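Local coordinates for copper chaperone PCu(A)C (Methylosinus trichosporium OB3b, PDB 6P1F), which probably acts as a periplasmic copper chaperone, its PCuAC domain binding copper through a histidine brace, at residues L30-L41 with A66-M77. Residues are numbered along the deposited sequence; the frame is centred on the assembly and turned at random.
Sequences LVVNSADRPDRL and AIYLPPLSRVTM
Val32 CG2 lies over one face of the Arg74 guanidinium, offset toward its rim, while Leu30 CD2 approaches the same group obliquely, 3.8 Å from Arg74 NH1. A second guanidinium, that of Arg40, carries Tyr68 CD1 over one face with the two planes 42° apart, and Pro38 CB comes to 3.5 Å from Tyr68 CE1. The flat amide of Asn33, with CG anti to the backbone N (chi1 179°), reaches across to the 70-72 connection between strands 67-69 and 73-75. Asn33 ND2 donates to Arg37 O in the amide plane and to Pro70 O, 3.1 Å away, above that carbonyl's plane; Ser73 OG reaches Pro70 O from the opposite face. Asn33 OD1 accepts from Ala35 N in an Asx turn, so one buried amide ties both connections together. These join two antiparallel ladders of the PCuAC beta fold, 30-33 with 73-75 and 39-41 with 67-69, their register shifted by two residues. Leu72 and Ser73 form a G1 bulge opposite Asn33, and Leu72 N bonds Ala35 O at 3.0 Å. Between the ladders, Val31 CG1 packs 4.1 Å from Leu69 CD1, the side chains crossing at about a right angle, while Val31 CG2 meets Met77 CE; the Met77 side chain lies about 5 Å from that of His83, a zinc ligand in another structure of this protein, though no metal is bound here.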
# COMPACT_ATOMS: atom_id res chain seq x y z
N LEU A 30 -6.42 -0.27 3.20
CA LEU A 30 -7.03 -1.37 3.92
C LEU A 30 -6.99 -2.59 3.02
O LEU A 30 -7.53 -2.53 1.91
CB LEU A 30 -8.47 -0.99 4.30
CG LEU A 30 -9.41 -2.10 4.78
CD1 LEU A 30 -8.82 -2.86 5.95
CD2 LEU A 30 -10.70 -1.41 5.20
N VAL A 31 -6.30 -3.64 3.45
CA VAL A 31 -6.24 -4.86 2.64
C VAL A 31 -7.06 -5.95 3.30
O VAL A 31 -6.89 -6.23 4.49
CB VAL A 31 -4.78 -5.34 2.50
CG1 VAL A 31 -4.72 -6.61 1.63
CG2 VAL A 31 -3.90 -4.24 1.92
N VAL A 32 -7.94 -6.58 2.55
CA VAL A 32 -8.81 -7.56 3.16
C VAL A 32 -8.69 -8.88 2.42
O VAL A 32 -8.75 -8.92 1.20
CB VAL A 32 -10.30 -7.11 3.15
CG1 VAL A 32 -11.17 -8.21 3.66
CG2 VAL A 32 -10.49 -5.82 3.98
N ASN A 33 -8.40 -9.96 3.15
CA ASN A 33 -8.46 -11.28 2.53
C ASN A 33 -9.71 -11.99 2.99
O ASN A 33 -9.81 -12.42 4.14
CB ASN A 33 -7.21 -12.11 2.89
CG ASN A 33 -7.26 -13.50 2.27
OD1 ASN A 33 -7.93 -13.71 1.26
ND2 ASN A 33 -6.49 -14.46 2.83
N SER A 34 -10.69 -12.13 2.07
CA SER A 34 -11.92 -12.84 2.40
C SER A 34 -11.86 -14.32 2.07
O SER A 34 -12.86 -15.01 2.24
CB SER A 34 -13.11 -12.22 1.67
OG SER A 34 -13.35 -10.97 2.24
N ALA A 35 -10.71 -14.82 1.63
CA ALA A 35 -10.56 -16.27 1.37
C ALA A 35 -10.42 -17.07 2.67
O ALA A 35 -9.95 -16.56 3.69
CB ALA A 35 -9.34 -16.56 0.48
N ASP A 36 -10.82 -18.33 2.59
CA ASP A 36 -10.63 -19.31 3.66
C ASP A 36 -9.21 -19.85 3.68
O ASP A 36 -8.94 -20.79 4.42
CB ASP A 36 -11.54 -20.52 3.46
CG ASP A 36 -12.96 -20.23 3.76
OD1 ASP A 36 -13.22 -19.17 4.37
OD2 ASP A 36 -13.82 -21.07 3.40
N ARG A 37 -8.37 -19.32 2.80
CA ARG A 37 -6.97 -19.75 2.65
C ARG A 37 -6.13 -18.49 2.68
O ARG A 37 -6.64 -17.40 2.41
CB ARG A 37 -6.73 -20.51 1.33
CG ARG A 37 -7.83 -21.50 0.94
CD ARG A 37 -7.34 -22.94 1.04
NE ARG A 37 -6.25 -23.23 0.10
CZ ARG A 37 -5.25 -24.06 0.35
NH1 ARG A 37 -5.17 -24.69 1.52
NH2 ARG A 37 -4.31 -24.26 -0.57
N PRO A 38 -4.86 -18.60 3.07
CA PRO A 38 -4.07 -17.38 3.16
C PRO A 38 -3.68 -16.87 1.78
O PRO A 38 -3.80 -17.57 0.78
CB PRO A 38 -2.81 -17.82 3.96
CG PRO A 38 -2.71 -19.29 3.69
CD PRO A 38 -4.14 -19.78 3.57
N ASP A 39 -3.26 -15.62 1.73
CA ASP A 39 -2.70 -15.07 0.52
C ASP A 39 -1.43 -14.30 0.93
O ASP A 39 -1.10 -14.23 2.11
CB ASP A 39 -3.69 -14.13 -0.21
CG ASP A 39 -3.46 -14.06 -1.72
OD1 ASP A 39 -2.32 -14.20 -2.18
OD2 ASP A 39 -4.44 -13.82 -2.46
N ARG A 40 -0.73 -13.75 -0.04
CA ARG A 40 0.48 -12.96 0.26
C ARG A 40 0.58 -11.85 -0.75
O ARG A 40 0.53 -12.11 -1.93
CB ARG A 40 1.75 -13.83 0.20
CG ARG A 40 2.99 -13.15 0.81
CD ARG A 40 4.22 -14.07 0.73
NE ARG A 40 3.77 -15.45 0.67
CZ ARG A 40 3.81 -16.30 1.69
NH1 ARG A 40 4.34 -15.92 2.85
NH2 ARG A 40 3.34 -17.52 1.53
N LEU A 41 0.72 -10.62 -0.25
CA LEU A 41 1.03 -9.49 -1.12
C LEU A 41 2.51 -9.50 -1.36
O LEU A 41 3.28 -9.21 -0.44
CB LEU A 41 0.59 -8.18 -0.46
CG LEU A 41 0.97 -6.92 -1.25
CD1 LEU A 41 0.51 -6.93 -2.66
CD2 LEU A 41 0.42 -5.70 -0.53
N ALA A 66 6.93 -8.25 1.85
CA ALA A 66 5.69 -8.89 1.45
C ALA A 66 4.78 -8.85 2.67
O ALA A 66 5.24 -8.57 3.77
CB ALA A 66 5.93 -10.31 0.98
N ILE A 67 3.49 -9.09 2.48
CA ILE A 67 2.62 -9.23 3.62
C ILE A 67 1.95 -10.59 3.54
O ILE A 67 1.27 -10.85 2.56
CB ILE A 67 1.51 -8.16 3.66
CG1 ILE A 67 2.07 -6.74 3.63
CG2 ILE A 67 0.64 -8.36 4.91
CD1 ILE A 67 0.95 -5.67 3.59
N TYR A 68 2.15 -11.45 4.54
CA TYR A 68 1.33 -12.65 4.61
C TYR A 68 -0.04 -12.28 5.18
O TYR A 68 -0.15 -11.64 6.22
CB TYR A 68 2.02 -13.71 5.49
CG TYR A 68 1.20 -14.96 5.76
CD1 TYR A 68 1.12 -16.00 4.83
CD2 TYR A 68 0.53 -15.11 6.97
CE1 TYR A 68 0.41 -17.15 5.11
CE2 TYR A 68 -0.18 -16.26 7.25
CZ TYR A 68 -0.25 -17.27 6.32
OH TYR A 68 -0.96 -18.40 6.64
N LEU A 69 -1.07 -12.67 4.45
CA LEU A 69 -2.44 -12.45 4.85
C LEU A 69 -3.14 -13.73 5.23
O LEU A 69 -3.48 -14.51 4.35
CB LEU A 69 -3.19 -11.84 3.67
CG LEU A 69 -2.54 -10.56 3.16
CD1 LEU A 69 -2.95 -10.30 1.72
CD2 LEU A 69 -3.02 -9.45 4.08
N PRO A 70 -3.37 -13.96 6.53
CA PRO A 70 -4.11 -15.14 6.99
C PRO A 70 -5.50 -15.18 6.36
O PRO A 70 -5.98 -14.14 5.91
CB PRO A 70 -4.22 -14.93 8.50
CG PRO A 70 -3.09 -14.06 8.84
CD PRO A 70 -2.80 -13.19 7.65
N PRO A 71 -6.13 -16.35 6.37
CA PRO A 71 -7.53 -16.43 5.94
C PRO A 71 -8.38 -15.46 6.76
O PRO A 71 -8.11 -15.25 7.95
CB PRO A 71 -7.92 -17.87 6.24
CG PRO A 71 -6.64 -18.61 6.44
CD PRO A 71 -5.62 -17.63 6.91
N LEU A 72 -9.40 -14.88 6.13
CA LEU A 72 -10.41 -14.08 6.83
C LEU A 72 -9.78 -13.02 7.71
O LEU A 72 -10.09 -12.93 8.90
CB LEU A 72 -11.31 -14.97 7.66
CG LEU A 72 -11.95 -16.14 6.91
CD1 LEU A 72 -12.86 -16.90 7.85
CD2 LEU A 72 -12.74 -15.60 5.75
N SER A 73 -8.87 -12.25 7.13
CA SER A 73 -8.11 -11.25 7.87
C SER A 73 -8.05 -9.95 7.12
O SER A 73 -8.43 -9.84 5.93
CB SER A 73 -6.67 -11.72 8.17
OG SER A 73 -5.89 -11.70 6.99
N ARG A 74 -7.58 -8.93 7.83
CA ARG A 74 -7.37 -7.64 7.20
C ARG A 74 -6.14 -6.97 7.79
O ARG A 74 -5.70 -7.26 8.92
CB ARG A 74 -8.59 -6.76 7.37
CG ARG A 74 -8.82 -6.35 8.81
CD ARG A 74 -9.93 -5.32 8.89
NE ARG A 74 -11.11 -5.81 8.18
CZ ARG A 74 -12.12 -5.06 7.74
NH1 ARG A 74 -12.08 -3.74 7.91
NH2 ARG A 74 -13.13 -5.63 7.10
N VAL A 75 -5.56 -6.09 7.00
CA VAL A 75 -4.54 -5.17 7.45
C VAL A 75 -5.10 -3.77 7.34
O VAL A 75 -5.46 -3.33 6.24
CB VAL A 75 -3.25 -5.29 6.64
CG1 VAL A 75 -2.24 -4.24 7.08
CG2 VAL A 75 -2.68 -6.71 6.79
N THR A 76 -5.21 -3.06 8.48
CA THR A 76 -5.69 -1.68 8.48
C THR A 76 -4.45 -0.77 8.58
O THR A 76 -3.53 -1.06 9.33
CB THR A 76 -6.68 -1.39 9.62
OG1 THR A 76 -7.78 -2.32 9.54
CG2 THR A 76 -7.24 0.00 9.48
N MET A 77 -4.40 0.29 7.80
CA MET A 77 -3.23 1.16 7.77
C MET A 77 -3.63 2.60 8.00
O MET A 77 -4.67 3.05 7.47
CB MET A 77 -2.51 1.05 6.44
CG MET A 77 -1.97 -0.33 6.12
SD MET A 77 -0.96 -0.25 4.66
CE MET A 77 -0.98 -1.96 4.14